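Long-range contact in immunoreactive 84kD antigen PG93 (Porphyromonas gingivalis, PDB 5M11), which is an essential cell-surface component of the type IX secretion system and binds calcium and zinc ions: residues Ser278-Leu290 with Leu293-Pro305. Numbering follows the deposited sequence.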
# COMPACT_ATOMS: atom_id res chain seq x y z
N SER A 278 8.70 34.23 9.53
CA SER A 278 9.30 33.80 8.27
C SER A 278 8.93 34.72 7.10
O SER A 278 7.83 35.25 7.07
CB SER A 278 8.90 32.37 7.94
OG SER A 278 9.95 31.48 8.30
N ASN A 279 9.83 34.90 6.14
CA ASN A 279 9.55 35.77 4.98
C ASN A 279 9.43 34.95 3.69
O ASN A 279 9.34 35.52 2.60
CB ASN A 279 10.60 36.87 4.85
CG ASN A 279 10.44 37.98 5.86
OD1 ASN A 279 9.34 38.50 6.10
ND2 ASN A 279 11.56 38.37 6.47
N THR A 280 9.36 33.61 3.84
CA THR A 280 9.21 32.65 2.76
C THR A 280 8.23 31.53 3.18
O THR A 280 8.34 30.98 4.28
CB THR A 280 10.58 32.11 2.31
OG1 THR A 280 10.38 31.22 1.21
CG2 THR A 280 11.37 31.41 3.45
N ALA A 281 7.29 31.21 2.30
CA ALA A 281 6.28 30.18 2.54
C ALA A 281 6.50 28.95 1.67
O ALA A 281 6.88 29.07 0.50
CB ALA A 281 4.90 30.73 2.29
N TYR A 282 6.25 27.78 2.22
CA TYR A 282 6.42 26.53 1.50
C TYR A 282 5.03 26.04 1.05
O TYR A 282 4.12 25.88 1.86
CB TYR A 282 7.21 25.55 2.36
CG TYR A 282 8.62 26.07 2.63
CD1 TYR A 282 9.64 25.90 1.69
CD2 TYR A 282 8.91 26.77 3.80
CE1 TYR A 282 10.92 26.39 1.93
CE2 TYR A 282 10.19 27.27 4.04
CZ TYR A 282 11.19 27.09 3.09
OH TYR A 282 12.44 27.62 3.32
N ILE A 283 4.88 25.91 -0.26
CA ILE A 283 3.65 25.59 -1.00
C ILE A 283 3.61 24.10 -1.40
O ILE A 283 4.65 23.53 -1.76
CB ILE A 283 3.60 26.52 -2.28
CG1 ILE A 283 3.87 28.03 -1.98
CG2 ILE A 283 2.33 26.38 -3.12
CD1 ILE A 283 3.08 28.68 -0.76
N ALA A 284 2.41 23.48 -1.33
CA ALA A 284 2.12 22.11 -1.78
C ALA A 284 1.27 22.23 -3.05
O ALA A 284 0.15 22.76 -3.01
CB ALA A 284 1.41 21.32 -0.69
N LEU A 285 1.85 21.86 -4.19
CA LEU A 285 1.19 22.00 -5.48
C LEU A 285 0.63 20.68 -5.96
O LEU A 285 0.13 20.58 -7.08
CB LEU A 285 2.17 22.62 -6.50
CG LEU A 285 2.58 24.05 -6.16
CD1 LEU A 285 3.88 24.41 -6.79
CD2 LEU A 285 1.52 25.03 -6.57
N GLY A 286 0.66 19.69 -5.08
CA GLY A 286 0.14 18.36 -5.34
C GLY A 286 0.92 17.59 -6.37
O GLY A 286 2.08 17.23 -6.14
N GLU A 287 0.29 17.37 -7.54
CA GLU A 287 0.83 16.57 -8.64
C GLU A 287 2.20 17.10 -9.12
O GLU A 287 2.96 16.35 -9.75
CB GLU A 287 -0.19 16.47 -9.79
CG GLU A 287 -0.68 15.05 -10.07
CD GLU A 287 -1.86 14.52 -9.27
OE1 GLU A 287 -2.90 15.22 -9.19
OE2 GLU A 287 -1.77 13.37 -8.79
N GLU A 288 2.54 18.35 -8.75
CA GLU A 288 3.84 18.95 -9.03
C GLU A 288 4.77 18.62 -7.87
O GLU A 288 5.83 18.06 -8.09
CB GLU A 288 3.72 20.47 -9.25
CG GLU A 288 4.99 21.16 -9.75
CD GLU A 288 6.11 21.47 -8.77
OE1 GLU A 288 5.90 21.34 -7.53
OE2 GLU A 288 7.20 21.86 -9.24
N GLY A 289 4.35 18.98 -6.66
CA GLY A 289 5.11 18.76 -5.43
C GLY A 289 5.27 20.03 -4.62
O GLY A 289 4.35 20.85 -4.53
N LEU A 290 6.45 20.21 -4.02
CA LEU A 290 6.74 21.38 -3.19
C LEU A 290 7.32 22.52 -4.00
O LEU A 290 7.79 22.31 -5.13
CB LEU A 290 7.69 21.02 -2.05
CG LEU A 290 7.08 20.29 -0.86
CD1 LEU A 290 8.10 19.38 -0.24
CD2 LEU A 290 6.54 21.27 0.18
N LEU A 293 8.03 30.25 -1.71
CA LEU A 293 7.61 31.55 -2.21
C LEU A 293 7.99 32.66 -1.25
O LEU A 293 7.56 32.63 -0.11
CB LEU A 293 6.08 31.55 -2.42
CG LEU A 293 5.40 32.88 -2.82
CD1 LEU A 293 5.53 33.15 -4.32
CD2 LEU A 293 3.95 32.85 -2.44
N LEU A 294 8.74 33.66 -1.74
CA LEU A 294 9.10 34.86 -0.98
C LEU A 294 7.84 35.70 -0.87
O LEU A 294 7.22 36.01 -1.90
CB LEU A 294 10.26 35.62 -1.66
CG LEU A 294 10.83 36.85 -0.94
CD1 LEU A 294 11.75 36.47 0.20
CD2 LEU A 294 11.59 37.71 -1.89
N LEU A 295 7.41 36.03 0.35
CA LEU A 295 6.14 36.74 0.55
C LEU A 295 6.27 38.26 0.26
O LEU A 295 6.09 39.09 1.15
CB LEU A 295 5.59 36.47 1.96
CG LEU A 295 5.28 35.00 2.26
CD1 LEU A 295 5.36 34.71 3.74
CD2 LEU A 295 3.95 34.59 1.68
N ALA A 296 6.54 38.59 -1.04
CA ALA A 296 6.72 39.94 -1.60
C ALA A 296 5.99 40.04 -2.94
O ALA A 296 6.09 39.13 -3.76
CB ALA A 296 8.20 40.22 -1.78
N GLU A 297 5.26 41.16 -3.18
CA GLU A 297 4.41 41.46 -4.35
C GLU A 297 4.90 40.88 -5.69
O GLU A 297 4.10 40.31 -6.44
CB GLU A 297 4.22 42.98 -4.51
CG GLU A 297 2.85 43.42 -5.03
CD GLU A 297 1.75 43.57 -3.99
OE1 GLU A 297 1.94 44.34 -3.02
OE2 GLU A 297 0.68 42.94 -4.18
N GLY A 298 6.18 41.02 -5.98
CA GLY A 298 6.72 40.55 -7.25
C GLY A 298 7.53 39.28 -7.15
O GLY A 298 8.61 39.19 -7.75
N SER A 299 7.01 38.29 -6.42
CA SER A 299 7.73 37.04 -6.28
C SER A 299 7.02 35.89 -6.97
O SER A 299 5.79 35.88 -7.09
CB SER A 299 7.96 36.71 -4.81
OG SER A 299 8.81 37.64 -4.18
N THR A 300 7.82 34.93 -7.43
CA THR A 300 7.43 33.69 -8.10
C THR A 300 7.74 32.52 -7.19
O THR A 300 8.73 32.57 -6.46
CB THR A 300 8.17 33.56 -9.46
OG1 THR A 300 9.54 33.98 -9.34
CG2 THR A 300 7.47 34.32 -10.56
N ALA A 301 6.90 31.47 -7.22
CA ALA A 301 7.15 30.29 -6.40
C ALA A 301 8.29 29.46 -7.01
O ALA A 301 8.12 28.83 -8.06
CB ALA A 301 5.89 29.45 -6.25
N GLU A 302 9.48 29.54 -6.38
CA GLU A 302 10.67 28.81 -6.80
C GLU A 302 10.50 27.37 -6.32
O GLU A 302 10.31 27.15 -5.12
CB GLU A 302 11.97 29.47 -6.28
CG GLU A 302 12.19 30.90 -6.78
CD GLU A 302 13.59 31.33 -7.16
OE1 GLU A 302 14.47 31.41 -6.27
OE2 GLU A 302 13.80 31.66 -8.35
N ALA A 303 10.47 26.41 -7.26
CA ALA A 303 10.28 24.97 -7.02
C ALA A 303 11.25 24.36 -5.98
O ALA A 303 12.41 24.76 -5.88
CB ALA A 303 10.40 24.22 -8.33
N MET A 304 10.73 23.39 -5.21
CA MET A 304 11.46 22.62 -4.20
C MET A 304 11.81 21.27 -4.80
O MET A 304 10.95 20.68 -5.47
CB MET A 304 10.64 22.45 -2.91
CG MET A 304 10.67 23.62 -1.98
SD MET A 304 12.06 23.51 -0.84
CE MET A 304 13.00 24.99 -1.35
N PRO A 305 13.03 20.73 -4.58
CA PRO A 305 13.39 19.46 -5.23
C PRO A 305 13.01 18.20 -4.44
O PRO A 305 13.03 18.19 -3.20
CB PRO A 305 14.90 19.58 -5.40
CG PRO A 305 15.32 20.87 -4.67
CD PRO A 305 14.18 21.28 -3.83
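Leu293 O takes two hydrogen bonds from the 278-290 segment: Ala281 N donates a nearly straight one at 2.8 Å (169° at the hydrogen), and Thr280 OG1 adds a weak one at 3.4 Å. Thr280 OG1 reaches this carbonyl because it lies trans to its own backbone N (chi1 -177°), while Thr280 CA makes a minor CA-H...O contact with the same oxygen. Leu293 N returns a hydrogen bond to Ala281 O, closing the hydrogen-bonded antiparallel pair Ala281-Leu293, and Leu295 N donates a further one to Asn279 O at 3.0 Å. Leu295 is the centre of an inverse gamma turn, where the chain leaves the strand; its CD2 rests against Ala281 CB at 4.0 Å. On the Ala281 side of the sheet, Ile283 CG1 meets Leu293 CB at a slant, and Phe264 of strand 260-264 also touches Leu293. Just past strand 302-303, Met304 N donates a hydrogen bond to Leu290 O from above the carbonyl plane, 3.1 Å away, and Leu290 CB and Met304 CB are in contact. Bends at chi2 and chi3 bring Met304 CE to the edge of the Tyr282 ring, near its plane and 4.1 Å from CE1; Met304 SD, 5.3 Å from the ring centroid and 73° off the normal, makes the Met-aromatic contact. Strands 280-284, 290-294 and 302-303 are consecutive in a four-stranded antiparallel propeller blade. Directional backbone hydrogen bonds fix their pairing; the largely apolar side-chain contacts are less directional.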